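Local coordinates for RagB/SusD domain protein (PDB 5J90) that binds chitin as a SusD homolog, and probably serves a chitin utilization system at the outer membrane of Flavobacterium johnsoniae, at residues L55-W60 with N76-L81; I137-K141 with Q160-E164; A269-S273 with A384-V388; N413-L417 with N504-F508. All blocks are in the same frame, centred on the assembly; numbering follows the deposited sequence.

Contact 1 of 4, residues L55-W60 with N76-L81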
loop_
_atom_site.group_PDB
_atom_site.type_symbol
_atom_site.label_atom_id
_atom_site.label_comp_id
_atom_site.label_asym_id
_atom_site.label_seq_id
_atom_site.Cartn_x
_atom_site.Cartn_y
_atom_site.Cartn_z
ATOM N N LEU A 55 -5.247 7.363 24.977
ATOM C CA LEU A 55 -6.476 6.741 24.486
ATOM C C LEU A 55 -6.385 6.381 22.998
ATOM O O LEU A 55 -7.398 6.109 22.341
ATOM C CB LEU A 55 -7.682 7.651 24.763
ATOM C CG LEU A 55 -8.046 7.756 26.248
ATOM C CD1 LEU A 55 -9.059 8.862 26.497
ATOM C CD2 LEU A 55 -8.596 6.426 26.727
ATOM N N ASN A 56 -5.160 6.343 22.481
ATOM C CA ASN A 56 -4.939 5.821 21.132
ATOM C C ASN A 56 -3.846 4.750 21.143
ATOM O O ASN A 56 -4.111 3.619 21.532
ATOM C CB ASN A 56 -4.788 6.928 20.052
ATOM C CG ASN A 56 -3.726 7.973 20.386
ATOM O OD1 ASN A 56 -2.538 7.752 20.175
ATOM N ND2 ASN A 56 -4.162 9.147 20.845
ATOM N N SER A 57 -2.622 5.100 20.775
ATOM C CA SER A 57 -1.591 4.082 20.638
ATOM C C SER A 57 -1.209 3.340 21.932
ATOM O O SER A 57 -0.788 2.181 21.870
ATOM C CB SER A 57 -0.359 4.651 19.948
ATOM O OG SER A 57 0.183 5.744 20.658
ATOM N N ASP A 58 -1.371 3.968 23.102
ATOM C CA ASP A 58 -1.086 3.239 24.350
ATOM C C ASP A 58 -1.986 2.018 24.497
ATOM O O ASP A 58 -1.626 1.049 25.164
ATOM C CB ASP A 58 -1.266 4.131 25.583
ATOM C CG ASP A 58 -0.076 5.043 25.837
ATOM O OD1 ASP A 58 0.983 4.880 25.183
ATOM O OD2 ASP A 58 -0.208 5.941 26.703
ATOM N N ILE A 59 -3.156 2.073 23.866
ATOM C CA ILE A 59 -4.123 0.984 23.920
ATOM C C ILE A 59 -4.034 0.087 22.676
ATOM O O ILE A 59 -3.989 -1.134 22.793
ATOM C CB ILE A 59 -5.547 1.535 24.130
ATOM C CG1 ILE A 59 -5.619 2.251 25.490
ATOM C CG2 ILE A 59 -6.571 0.416 24.026
ATOM C CD1 ILE A 59 -6.979 2.843 25.811
ATOM N N TRP A 60 -3.991 0.679 21.487
ATOM C CA TRP A 60 -3.923 -0.114 20.259
ATOM C C TRP A 60 -2.668 -0.990 20.209
ATOM O O TRP A 60 -2.689 -2.077 19.630
ATOM C CB TRP A 60 -3.986 0.796 19.037
ATOM C CG TRP A 60 -5.268 1.599 18.918
ATOM C CD1 TRP A 60 -6.513 1.251 19.375
ATOM C CD2 TRP A 60 -5.410 2.883 18.303
ATOM N NE1 TRP A 60 -7.418 2.244 19.077
ATOM C CE2 TRP A 60 -6.765 3.258 18.426
ATOM C CE3 TRP A 60 -4.523 3.752 17.658
ATOM C CZ2 TRP A 60 -7.253 4.463 17.914
ATOM C CZ3 TRP A 60 -5.009 4.950 17.155
ATOM C CH2 TRP A 60 -6.360 5.293 17.288
ATOM N N ASN A 76 -12.352 5.315 20.644
ATOM C CA ASN A 76 -11.149 4.825 19.965
ATOM C C ASN A 76 -10.894 3.343 20.233
ATOM O O ASN A 76 -10.388 2.633 19.359
ATOM C CB ASN A 76 -9.907 5.593 20.429
ATOM C CG ASN A 76 -9.714 6.938 19.737
ATOM O OD1 ASN A 76 -10.467 7.342 18.845
ATOM N ND2 ASN A 76 -8.678 7.646 20.164
ATOM N N THR A 77 -11.223 2.871 21.438
ATOM C CA THR A 77 -10.913 1.485 21.809
ATOM C C THR A 77 -11.814 0.473 21.104
ATOM O O THR A 77 -11.467 -0.706 21.013
ATOM C CB THR A 77 -10.956 1.229 23.335
ATOM O OG1 THR A 77 -12.316 1.126 23.779
ATOM C CG2 THR A 77 -10.256 2.356 24.090
ATOM N N THR A 78 -12.968 0.934 20.621
ATOM C CA THR A 78 -13.870 0.085 19.839
ATOM C C THR A 78 -13.922 0.550 18.382
ATOM O O THR A 78 -14.861 0.249 17.642
ATOM C CB THR A 78 -15.275 0.021 20.479
ATOM O OG1 THR A 78 -15.738 1.355 20.726
ATOM C CG2 THR A 78 -15.212 -0.737 21.812
ATOM N N TYR A 79 -12.876 1.270 17.985
ATOM C CA TYR A 79 -12.622 1.638 16.591
ATOM C C TYR A 79 -13.631 2.630 16.012
ATOM O O TYR A 79 -13.784 2.733 14.791
ATOM C CB TYR A 79 -12.491 0.401 15.695
ATOM C CG TYR A 79 -11.354 -0.540 16.067
ATOM C CD1 TYR A 79 -10.386 -0.181 17.001
ATOM C CD2 TYR A 79 -11.247 -1.792 15.469
ATOM C CE1 TYR A 79 -9.339 -1.052 17.330
ATOM C CE2 TYR A 79 -10.208 -2.661 15.784
ATOM C CZ TYR A 79 -9.257 -2.288 16.713
ATOM O OH TYR A 79 -8.231 -3.145 17.038
ATOM N N ALA A 80 -14.306 3.364 16.893
ATOM C CA ALA A 80 -15.046 4.556 16.501
ATOM C C ALA A 80 -14.143 5.741 16.822
ATOM O O ALA A 80 -14.131 6.248 17.945
ATOM C CB ALA A 80 -16.386 4.651 17.264
ATOM N N LEU A 81 -13.355 6.167 15.842
ATOM C CA LEU A 81 -12.365 7.203 16.120
ATOM C C LEU A 81 -13.061 8.507 16.474
ATOM O O LEU A 81 -13.966 8.950 15.756
ATOM C CB LEU A 81 -11.412 7.396 14.933
ATOM C CG LEU A 81 -10.589 6.170 14.520
ATOM C CD1 LEU A 81 -9.560 6.556 13.467
ATOM C CD2 LEU A 81 -9.907 5.541 15.726
#

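Contact 2 of 4, residues I137-K141 with Q160-E164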
loop_
_atom_site.group_PDB
_atom_site.type_symbol
_atom_site.label_atom_id
_atom_site.label_comp_id
_atom_site.label_asym_id
_atom_site.label_seq_id
_atom_site.Cartn_x
_atom_site.Cartn_y
_atom_site.Cartn_z
ATOM N N ILE A 137 1.352 14.796 6.227
ATOM C CA ILE A 137 1.281 15.857 7.242
ATOM C C ILE A 137 1.840 17.147 6.665
ATOM O O ILE A 137 2.468 17.146 5.607
ATOM C CB ILE A 137 2.068 15.494 8.534
ATOM C CG1 ILE A 137 3.567 15.350 8.238
ATOM C CG2 ILE A 137 1.490 14.244 9.193
ATOM C CD1 ILE A 137 4.443 15.341 9.499
ATOM N N ILE A 138 1.612 18.257 7.363
ATOM C CA ILE A 138 2.285 19.500 7.025
ATOM C C ILE A 138 3.749 19.411 7.461
ATOM O O ILE A 138 4.052 19.080 8.612
ATOM C CB ILE A 138 1.595 20.709 7.679
ATOM C CG1 ILE A 138 0.196 20.882 7.089
ATOM C CG2 ILE A 138 2.432 21.967 7.464
ATOM C CD1 ILE A 138 -0.669 21.918 7.813
ATOM N N TYR A 139 4.666 19.666 6.538
ATOM C CA TYR A 139 6.081 19.597 6.889
ATOM C C TYR A 139 6.845 20.688 6.137
ATOM O O TYR A 139 7.156 21.723 6.725
ATOM C CB TYR A 139 6.643 18.171 6.686
ATOM C CG TYR A 139 7.813 17.837 7.594
ATOM C CD1 TYR A 139 7.633 17.698 8.965
ATOM C CD2 TYR A 139 9.091 17.645 7.075
ATOM C CE1 TYR A 139 8.700 17.400 9.802
ATOM C CE2 TYR A 139 10.170 17.342 7.914
ATOM C CZ TYR A 139 9.958 17.219 9.270
ATOM O OH TYR A 139 11.001 16.918 10.122
ATOM N N SER A 140 7.079 20.508 4.842
ATOM C CA SER A 140 7.840 21.499 4.074
ATOM C C SER A 140 7.175 22.881 4.035
ATOM O O SER A 140 7.869 23.899 3.964
ATOM C CB SER A 140 8.130 21.007 2.642
ATOM O OG SER A 140 6.962 20.978 1.831
ATOM N N LYS A 141 5.847 22.920 4.084
ATOM C CA LYS A 141 5.122 24.175 3.923
ATOM C C LYS A 141 4.728 24.814 5.250
ATOM O O LYS A 141 3.986 25.792 5.270
ATOM C CB LYS A 141 3.865 23.962 3.062
ATOM C CG LYS A 141 4.133 23.431 1.663
ATOM C CD LYS A 141 5.081 24.333 0.895
ATOM C CE LYS A 141 5.334 23.797 -0.505
ATOM N NZ LYS A 141 5.879 22.409 -0.468
ATOM N N GLN A 160 12.741 13.818 3.709
ATOM C CA GLN A 160 13.185 15.029 4.400
ATOM C C GLN A 160 13.775 14.755 5.787
ATOM O O GLN A 160 14.792 15.344 6.161
ATOM C CB GLN A 160 12.040 16.032 4.502
ATOM C CG GLN A 160 11.571 16.596 3.191
ATOM C CD GLN A 160 10.350 17.465 3.368
ATOM O OE1 GLN A 160 10.461 18.614 3.810
ATOM N NE2 GLN A 160 9.166 16.915 3.055
ATOM N N MET A 161 13.148 13.860 6.550
ATOM C CA MET A 161 13.644 13.528 7.880
ATOM C C MET A 161 15.034 12.898 7.815
ATOM O O MET A 161 15.909 13.241 8.613
ATOM C CB MET A 161 12.653 12.639 8.637
ATOM C CG MET A 161 11.345 13.355 8.981
ATOM S SD MET A 161 10.249 12.412 10.051
ATOM C CE MET A 161 9.953 10.901 9.123
ATOM N N PHE A 162 15.263 11.995 6.868
ATOM C CA PHE A 162 16.598 11.411 6.724
ATOM C C PHE A 162 17.625 12.492 6.393
ATOM O O PHE A 162 18.756 12.440 6.887
ATOM C CB PHE A 162 16.609 10.341 5.623
ATOM C CG PHE A 162 15.908 9.048 5.990
ATOM C CD1 PHE A 162 16.233 8.349 7.151
ATOM C CD2 PHE A 162 14.956 8.505 5.138
ATOM C CE1 PHE A 162 15.605 7.145 7.470
ATOM C CE2 PHE A 162 14.319 7.310 5.449
ATOM C CZ PHE A 162 14.645 6.623 6.622
ATOM N N ALA A 163 17.242 13.467 5.564
ATOM C CA ALA A 163 18.162 14.550 5.182
ATOM C C ALA A 163 18.430 15.496 6.349
ATOM O O ALA A 163 19.545 15.996 6.506
ATOM C CB ALA A 163 17.613 15.334 3.978
ATOM N N GLU A 164 17.407 15.748 7.157
ATOM C CA GLU A 164 17.577 16.555 8.362
ATOM C C GLU A 164 18.526 15.877 9.344
ATOM O O GLU A 164 19.394 16.528 9.932
ATOM C CB GLU A 164 16.222 16.843 8.997
ATOM C CG GLU A 164 15.426 17.854 8.183
ATOM C CD GLU A 164 13.969 17.967 8.600
ATOM O OE1 GLU A 164 13.441 17.021 9.237
ATOM O OE2 GLU A 164 13.346 19.008 8.280
#

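Contact 3 of 4, residues A269-S273 with A384-V388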
loop_
_atom_site.group_PDB
_atom_site.type_symbol
_atom_site.label_atom_id
_atom_site.label_comp_id
_atom_site.label_asym_id
_atom_site.label_seq_id
_atom_site.Cartn_x
_atom_site.Cartn_y
_atom_site.Cartn_z
ATOM N N ALA A 269 -4.815 -6.931 28.734
ATOM C CA ALA A 269 -4.868 -8.382 28.595
ATOM C C ALA A 269 -3.682 -8.942 27.812
ATOM O O ALA A 269 -3.189 -10.017 28.132
ATOM C CB ALA A 269 -6.176 -8.805 27.947
ATOM N N ASP A 270 -3.211 -8.229 26.791
ATOM C CA ASP A 270 -2.038 -8.709 26.054
ATOM C C ASP A 270 -0.795 -8.751 26.940
ATOM O O ASP A 270 -0.008 -9.703 26.879
ATOM C CB ASP A 270 -1.756 -7.840 24.821
ATOM C CG ASP A 270 -2.786 -8.016 23.724
ATOM O OD1 ASP A 270 -2.982 -9.156 23.246
ATOM O OD2 ASP A 270 -3.394 -7.002 23.337
ATOM N N MET A 271 -0.605 -7.711 27.750
ATOM C CA MET A 271 0.524 -7.689 28.667
ATOM C C MET A 271 0.418 -8.824 29.691
ATOM O O MET A 271 1.422 -9.459 30.004
ATOM C CB MET A 271 0.651 -6.326 29.350
ATOM C CG MET A 271 1.480 -5.327 28.558
ATOM S SD MET A 271 3.215 -5.745 28.740
ATOM C CE MET A 271 3.955 -4.655 27.524
ATOM N N GLU A 272 -0.787 -9.089 30.185
ATOM C CA GLU A 272 -0.940 -10.206 31.118
ATOM C C GLU A 272 -0.572 -11.521 30.433
ATOM O O GLU A 272 0.227 -12.293 30.943
ATOM C CB GLU A 272 -2.361 -10.291 31.683
ATOM C CG GLU A 272 -2.467 -11.400 32.724
ATOM C CD GLU A 272 -3.881 -11.684 33.213
ATOM O OE1 GLU A 272 -4.715 -10.759 33.297
ATOM O OE2 GLU A 272 -4.148 -12.862 33.544
ATOM N N SER A 273 -1.134 -11.763 29.254
ATOM C CA SER A 273 -0.878 -13.006 28.534
ATOM C C SER A 273 0.608 -13.227 28.264
ATOM O O SER A 273 1.162 -14.302 28.540
ATOM C CB SER A 273 -1.658 -13.016 27.213
ATOM O OG SER A 273 -1.334 -14.170 26.459
ATOM N N ALA A 384 2.966 -17.590 25.673
ATOM C CA ALA A 384 1.872 -16.744 26.150
ATOM C C ALA A 384 0.791 -17.543 26.875
ATOM O O ALA A 384 0.473 -18.668 26.485
ATOM C CB ALA A 384 1.262 -15.944 24.985
ATOM N N ALA A 385 0.236 -16.944 27.925
ATOM C CA ALA A 385 -0.795 -17.583 28.746
ATOM C C ALA A 385 -2.213 -17.253 28.286
ATOM O O ALA A 385 -2.473 -16.190 27.718
ATOM C CB ALA A 385 -0.626 -17.174 30.200
ATOM N N ALA A 386 -3.148 -18.159 28.554
ATOM C CA ALA A 386 -4.549 -17.874 28.298
ATOM C C ALA A 386 -4.990 -16.688 29.143
ATOM O O ALA A 386 -4.488 -16.476 30.254
ATOM C CB ALA A 386 -5.414 -19.097 28.596
ATOM N N TYR A 387 -5.925 -15.911 28.603
ATOM C CA TYR A 387 -6.442 -14.745 29.296
ATOM C C TYR A 387 -7.856 -14.989 29.836
ATOM O O TYR A 387 -8.744 -15.426 29.103
ATOM C CB TYR A 387 -6.438 -13.486 28.405
ATOM C CG TYR A 387 -7.126 -12.365 29.132
ATOM C CD1 TYR A 387 -6.493 -11.718 30.189
ATOM C CD2 TYR A 387 -8.435 -12.006 28.833
ATOM C CE1 TYR A 387 -7.127 -10.728 30.906
ATOM C CE2 TYR A 387 -9.081 -11.008 29.548
ATOM C CZ TYR A 387 -8.417 -10.375 30.585
ATOM O OH TYR A 387 -9.036 -9.387 31.310
ATOM N N VAL A 388 -8.053 -14.675 31.115
ATOM C CA VAL A 388 -9.354 -14.808 31.761
ATOM C C VAL A 388 -9.783 -13.513 32.442
ATOM O O VAL A 388 -9.019 -12.910 33.195
ATOM C CB VAL A 388 -9.331 -15.933 32.824
ATOM C CG1 VAL A 388 -10.641 -15.962 33.614
ATOM C CG2 VAL A 388 -9.064 -17.276 32.175
HETATM O O HOH W 1 -5.705 -14.858 32.734
HETATM O O HOH W 2 -2.628 -14.703 31.646
#

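Contact 4 of 4, residues N413-L417 with N504-F508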
loop_
_atom_site.group_PDB
_atom_site.type_symbol
_atom_site.label_atom_id
_atom_site.label_comp_id
_atom_site.label_asym_id
_atom_site.label_seq_id
_atom_site.Cartn_x
_atom_site.Cartn_y
_atom_site.Cartn_z
ATOM N N ASN A 413 12.356 -17.284 9.221
ATOM C CA ASN A 413 12.570 -15.849 9.381
ATOM C C ASN A 413 11.395 -15.167 10.073
ATOM O O ASN A 413 11.598 -14.248 10.871
ATOM C CB ASN A 413 12.865 -15.181 8.035
ATOM C CG ASN A 413 14.256 -15.502 7.523
ATOM O OD1 ASN A 413 15.154 -15.826 8.299
ATOM N ND2 ASN A 413 14.442 -15.412 6.213
ATOM N N GLU A 414 10.175 -15.603 9.774
ATOM C CA GLU A 414 8.999 -15.049 10.448
ATOM C C GLU A 414 9.003 -15.318 11.948
ATOM O O GLU A 414 8.680 -14.425 12.734
ATOM C CB GLU A 414 7.695 -15.541 9.822
ATOM C CG GLU A 414 7.396 -14.928 8.451
ATOM C CD GLU A 414 7.016 -13.446 8.484
ATOM O OE1 GLU A 414 6.861 -12.848 9.577
ATOM O OE2 GLU A 414 6.867 -12.875 7.386
ATOM N N VAL A 415 9.369 -16.532 12.360
ATOM C CA VAL A 415 9.406 -16.843 13.785
ATOM C C VAL A 415 10.543 -16.078 14.471
ATOM O O VAL A 415 10.354 -15.554 15.574
ATOM C CB VAL A 415 9.486 -18.367 14.046
ATOM C CG1 VAL A 415 9.923 -18.648 15.487
ATOM C CG2 VAL A 415 8.135 -19.011 13.762
ATOM N N LYS A 416 11.694 -15.980 13.809
ATOM C CA LYS A 416 12.799 -15.181 14.329
ATOM C C LYS A 416 12.370 -13.728 14.533
ATOM O O LYS A 416 12.644 -13.138 15.585
ATOM C CB LYS A 416 14.016 -15.272 13.402
ATOM C CG LYS A 416 14.705 -16.647 13.430
ATOM C CD LYS A 416 15.775 -16.773 12.360
ATOM C CE LYS A 416 16.553 -18.080 12.540
ATOM N NZ LYS A 416 17.616 -18.237 11.505
ATOM N N LEU A 417 11.684 -13.162 13.535
ATOM C CA LEU A 417 11.210 -11.797 13.646
ATOM C C LEU A 417 10.176 -11.673 14.758
ATOM O O LEU A 417 10.203 -10.705 15.512
ATOM C CB LEU A 417 10.635 -11.303 12.312
ATOM C CG LEU A 417 10.188 -9.833 12.309
ATOM C CD1 LEU A 417 11.345 -8.907 12.608
ATOM C CD2 LEU A 417 9.541 -9.470 10.965
ATOM N N ASN A 504 0.441 -3.326 2.305
ATOM C CA ASN A 504 0.006 -4.713 2.431
ATOM C C ASN A 504 0.957 -5.653 1.694
ATOM O O ASN A 504 0.769 -5.971 0.513
ATOM C CB ASN A 504 -1.417 -4.906 1.911
ATOM C CG ASN A 504 -1.911 -6.299 2.155
ATOM O OD1 ASN A 504 -1.873 -6.781 3.282
ATOM N ND2 ASN A 504 -2.342 -6.976 1.107
ATOM N N ALA A 505 1.987 -6.090 2.405
ATOM C CA ALA A 505 3.083 -6.871 1.838
ATOM C C ALA A 505 3.640 -7.715 2.968
ATOM O O ALA A 505 3.447 -7.396 4.142
ATOM C CB ALA A 505 4.171 -5.951 1.291
ATOM N N PRO A 506 4.334 -8.808 2.634
ATOM C CA PRO A 506 4.873 -9.660 3.700
ATOM C C PRO A 506 6.119 -9.050 4.354
ATOM O O PRO A 506 6.703 -8.093 3.834
ATOM C CB PRO A 506 5.225 -10.951 2.952
ATOM C CG PRO A 506 5.575 -10.492 1.570
ATOM C CD PRO A 506 4.615 -9.340 1.285
ATOM N N ASN A 507 6.535 -9.620 5.480
ATOM C CA ASN A 507 7.690 -9.093 6.199
ATOM C C ASN A 507 9.017 -9.329 5.489
ATOM O O ASN A 507 9.972 -8.593 5.718
ATOM C CB ASN A 507 7.768 -9.681 7.616
ATOM C CG ASN A 507 6.731 -9.101 8.544
ATOM O OD1 ASN A 507 6.408 -7.913 8.466
ATOM N ND2 ASN A 507 6.184 -9.932 9.420
ATOM N N PHE A 508 9.072 -10.348 4.629
ATOM C CA PHE A 508 10.304 -10.684 3.919
ATOM C C PHE A 508 10.021 -10.934 2.457
ATOM O O PHE A 508 8.880 -11.226 2.091
ATOM C CB PHE A 508 10.960 -11.932 4.524
ATOM C CG PHE A 508 11.394 -11.752 5.952
ATOM C CD1 PHE A 508 10.567 -12.131 6.994
ATOM C CD2 PHE A 508 12.628 -11.200 6.246
ATOM C CE1 PHE A 508 10.962 -11.954 8.307
ATOM C CE2 PHE A 508 13.030 -11.028 7.567
ATOM C CZ PHE A 508 12.187 -11.401 8.591
ATOM O OXT PHE A 508 10.938 -10.866 1.629
HETATM O O HOH W 3 4.719 -11.548 6.553
HETATM O O HOH W 4 7.609 -13.429 4.955
#

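Contact 1 of 4, residues L55-W60 with N76-L81
The chain leaves a helix at L55, passes through N56 and turns at once into the short helix 57-60; facing it, residues 76-81 begin with a 3-10 turn at N76-T77 and run on as loop. The backbones come closest at N56 and N76, with CA atoms 6.4 Å apart, and at I59 and T77, 7.1 Å apart. N56 sits at the N-cap position, but its OD1 accepts from the next amide, S57 N, at 2.7 Å and caps nothing. Two hydrogen bonds join the segments, both through N76: its ND2 donates to L55 O (3.0 Å), while its carbonyl O receives W60 NE1 (3.0 Å, 163°). ND2 also bonds N86 OD1 on helix 83-108. In this helix-rich SusD-like fold the contact therefore ties the break between helices 46-54 and 57-60 to the loop that leads into helix 83-108. W60 contributes most of the buried surface on its side. Y79 turns its ring edge toward the indole face in an offset edge-to-face pair, centroids 6.0 Å apart and planes at 69°, and L81 CD2 packs 3.6 Å from W60 CZ2. Away from the indole, the buried pair I59 and T77 meets through CD1 and CG2, 3.7 Å apart.

Contact 2 of 4, residues I137-K141 with Q160-E164
This contact belongs to the helical part of the SusD-like fold, where the loop after helix 113-134 folds back onto helix 154-177, the next helix in the chain. Y139 does most of the work. With chi1 at -152° (t), its ring reaches across to the helix, with Q160 OE1 beside its CD2 edge and E164, one turn along the helix from Q160, at its hydroxyl. Both of these, like M161, have chi1 m and chi2 t, so the two polar chains extend from the helix toward the loop. Q160 OE1 lies near the plane of the tyrosine ring, 3.7 Å from Y139 CD2, and also 3.5 Å from S140 CB; Q160 NE2 and S140 OG each bond D152, which thus links the two segments from outside. K141 curls back, chi1 and chi2 both m, to place NZ 2.9 Å from S140 OG. M161 CG packs 4.1 Å from Y139 CZ. K123 of helix 113-134 forms a salt bridge with E164 OE2 and a cation-pi contact with Y139, next to the short hydrogen bond from Y139 OH to E164 OE1 at 2.6 Å.

Contact 3 of 4, residues A269-S273 with A384-V388
Here the start of helix 269-277 packs against an extended loop that follows helix 373-378, a buried junction in the SusD-like fold between parts of the chain more than a hundred residues apart. The loop runs without regular secondary structure, yet several of its backbone groups are paired: A385 with S273, A386 O and V388 N with water, V388 O with K298, and Y387 with S397. S273 serves A385 twice. Its carbonyl O accepts A385 N at 2.9 Å in a nearly straight bond (177°), and its OG donates to A385 O at 2.6 Å, so both backbone polar groups of A385 are satisfied by one residue. A384 CA adds a CA-H...O contact to S273 O at 3.5 Å. E272 extends with chi1 and chi2 both t, and its carboxylate is thoroughly engaged: OE1 accepts G299 N, and OE2 forms salt bridges with K298 and K276. Two waters then carry E272 OE2 over to the loop, both within hydrogen-bonding reach of A386 O; the first also accepts V388 N at 2.9 Å. Y387 points its OH at G299 O, so E272 and Y387 converge on the same glycine. E272 OE1 lies at the edge of the tyrosine ring, 3.4 Å from Y387 CE1. Over the ring face sits A269 in a CH-pi contact, its CB 3.6 Å from the Y387 ring centroid and only 9° off the normal.

Contact 4 of 4, residues N413-L417 with N504-F508
The C-terminal end of the chain closes here onto the first turn of helix 413-428, a surface contact on the helical framework of the SusD-like fold. F508, the last residue, buries the most, about 90 Å². Its ring comes down on the helix: N413 CB stands over one face in a CH-pi contact, 3.8 Å from the F508 ring centroid and 14° off the normal, while L417 CD2, one turn further on, approaches F508 CE1 at 3.9 Å. L344 of helix 332-344 also touches this ring. E414 comes next. With chi1 and chi2 both m, its side chain bends across to the tail, where OE1 accepts N507 ND2 at 3.0 Å (174°) and also bonds Y444 OH. Its other oxygen, OE2, takes two waters. One, 2.7 Å from E414 OE2, accepts N507 N at 2.9 Å. The other water oxygen lies 2.6 Å from E414 OE2. This second water receives only a weak bond from F508 N, with 3.4 Å between the water oxygen and F508 N. N507 is the third main contributor: besides E414, its ND2 reaches T442 O, so one amide links the tail to helix 413-428 and to the end of helix 432-442. Just upstream the tail meets the second subunit, where N504 ND2 bonds K488 O of that neighbouring chain. Beside the polar bridge, L417 CD2 packs 3.7 Å from N507 ND2.

In the fold
Contacts 1 and 3 are buried, contact 2 is partly so, and contact 4 lies at the surface. No two of them touch: contacts 1 and 3 come nearest, about 6 Å between closest atoms, whereas contacts 2 and 3 sit on opposite sides of the chain's centre, their own centres 40 Å apart. Contacts 1 and 2 join pieces close in sequence and both have side chains touching helix 83-108; contacts 3 and 4 close much longer spans of chain. Each of the four has an aromatic ring, but its partners differ: another ring in contact 1, a carboxylate in contact 2, and CH groups over the face in contacts 3 and 4, the two where water bridges a glutamate to backbone amides.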